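PDB 3CPG: uncharacterized protein, which probably binds pyridoxal 5'-phosphate and takes part in keeping the cell's supply of this cofactor in balance. Local coordinates for residues Gly62-Ala67 / Glu88-Arg93. Residues are numbered along the deposited sequence; the frame is centred on the assembly and turned at random.
Sequences GEIMAA and EGLARR
The guanidinium of R93 lies with one face over selenomethionine M65, whose CG sits 3.8 Å from the plane, beneath the centre of the group, while M65 CB comes within 3.5 Å of R93 NH2. At the edge, in the plane, NH2 donates a hydrogen bond to a water at 3.2 Å, and that water donates in turn to the backbone O of G62, 2.7 Å away. NH1 forms a salt bridge with E15, from the segment preceding helix 19-42. Bends at chi2 and chi3 (chi2 -73°) fold the arginine back over M65 instead of letting it run outward. In M65 the chi2 bend (-52°) brings SE to 3.7 Å from R93 CB, and the chi3 bend turns CE over the same CB. Deeper in, toward the barrel strands, L90 CD2 meets I64 CG2 at 3.7 Å, the two side chains crossing at about a right angle, and SE also lies 4.0 Å from that CD2. With an alanine in place of R93, M65 CB and CG would probably lose their flat lid, G62 its water bridge, and E15 would keep R92 alone of these two arginines. Segments 62-67 and 88-93, on helices 61-69 and 80-96, run at 33° to each other outside strand 75-77 of the alanine-racemase-type TIM barrel. Apolar contacts join them next to the sheet; an arginine closes the outer side, its charge met by E15 and one face laid on selenomethionine.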
# COMPACT_ATOMS: atom_id res chain seq x y z
N GLY A 62 0.51 -19.73 -3.58
CA GLY A 62 0.23 -20.55 -2.42
C GLY A 62 0.56 -19.81 -1.13
O GLY A 62 -0.20 -19.84 -0.16
N GLU A 63 1.71 -19.15 -1.12
CA GLU A 63 2.16 -18.39 0.05
C GLU A 63 1.22 -17.23 0.36
O GLU A 63 0.82 -17.01 1.50
CB GLU A 63 3.57 -17.84 -0.19
CG GLU A 63 4.66 -18.90 -0.21
CD GLU A 63 6.03 -18.32 -0.52
OE1 GLU A 63 6.27 -17.93 -1.68
OE2 GLU A 63 6.87 -18.24 0.41
N ILE A 64 0.88 -16.47 -0.67
CA ILE A 64 -0.01 -15.32 -0.49
C ILE A 64 -1.38 -15.74 0.03
O ILE A 64 -1.93 -15.09 0.92
CB ILE A 64 -0.18 -14.55 -1.81
CG1 ILE A 64 1.19 -14.03 -2.27
CG2 ILE A 64 -1.16 -13.39 -1.63
CD1 ILE A 64 1.18 -13.40 -3.65
N MSE A 65 -1.93 -16.82 -0.52
CA MSE A 65 -3.24 -17.27 -0.07
C MSE A 65 -3.20 -17.80 1.36
O MSE A 65 -4.19 -17.72 2.08
CB MSE A 65 -3.78 -18.34 -1.03
CG MSE A 65 -4.12 -17.78 -2.43
SE MSE A 65 -5.27 -16.23 -2.37
CE MSE A 65 -6.73 -16.99 -1.43
N ALA A 66 -2.05 -18.32 1.78
CA ALA A 66 -1.94 -18.80 3.15
C ALA A 66 -2.05 -17.57 4.06
O ALA A 66 -2.64 -17.63 5.13
CB ALA A 66 -0.59 -19.51 3.37
N ALA A 67 -1.48 -16.46 3.61
CA ALA A 67 -1.52 -15.22 4.38
C ALA A 67 -2.95 -14.67 4.44
O ALA A 67 -3.41 -14.23 5.49
CB ALA A 67 -0.59 -14.18 3.77
N GLU A 88 -4.12 -13.48 -12.22
CA GLU A 88 -5.19 -14.42 -12.55
C GLU A 88 -5.46 -15.46 -11.47
O GLU A 88 -6.60 -15.64 -11.04
CB GLU A 88 -4.89 -15.12 -13.89
CG GLU A 88 -6.05 -15.94 -14.41
CD GLU A 88 -5.83 -16.44 -15.83
OE1 GLU A 88 -4.84 -17.18 -16.05
OE2 GLU A 88 -6.64 -16.10 -16.71
N GLY A 89 -4.40 -16.15 -11.04
CA GLY A 89 -4.55 -17.18 -10.02
C GLY A 89 -5.03 -16.61 -8.70
O GLY A 89 -5.88 -17.20 -8.03
N LEU A 90 -4.47 -15.48 -8.29
CA LEU A 90 -4.87 -14.85 -7.05
C LEU A 90 -6.35 -14.49 -7.07
O LEU A 90 -7.07 -14.72 -6.09
CB LEU A 90 -4.04 -13.60 -6.78
CG LEU A 90 -2.62 -13.86 -6.28
CD1 LEU A 90 -1.81 -12.56 -6.28
CD2 LEU A 90 -2.68 -14.48 -4.87
N ALA A 91 -6.82 -13.93 -8.18
CA ALA A 91 -8.22 -13.55 -8.26
C ALA A 91 -9.11 -14.78 -8.13
O ALA A 91 -10.11 -14.76 -7.42
CB ALA A 91 -8.49 -12.84 -9.59
N ARG A 92 -8.73 -15.87 -8.80
CA ARG A 92 -9.53 -17.09 -8.75
C ARG A 92 -9.58 -17.64 -7.33
O ARG A 92 -10.66 -17.95 -6.82
CB ARG A 92 -8.97 -18.17 -9.68
CG ARG A 92 -9.95 -19.32 -9.91
CD ARG A 92 -9.29 -20.58 -10.46
NE ARG A 92 -8.61 -21.34 -9.42
CZ ARG A 92 -7.30 -21.35 -9.21
NH1 ARG A 92 -6.50 -20.63 -9.99
NH2 ARG A 92 -6.79 -22.09 -8.23
N ARG A 93 -8.41 -17.77 -6.70
CA ARG A 93 -8.32 -18.29 -5.34
C ARG A 93 -9.10 -17.42 -4.35
O ARG A 93 -9.77 -17.94 -3.46
CB ARG A 93 -6.85 -18.38 -4.90
CG ARG A 93 -6.04 -19.48 -5.61
CD ARG A 93 -6.43 -20.87 -5.10
NE ARG A 93 -6.02 -21.09 -3.71
CZ ARG A 93 -4.80 -21.45 -3.34
NH1 ARG A 93 -3.85 -21.63 -4.25
NH2 ARG A 93 -4.52 -21.63 -2.05
O HOH W 1 -2.08 -21.75 0.04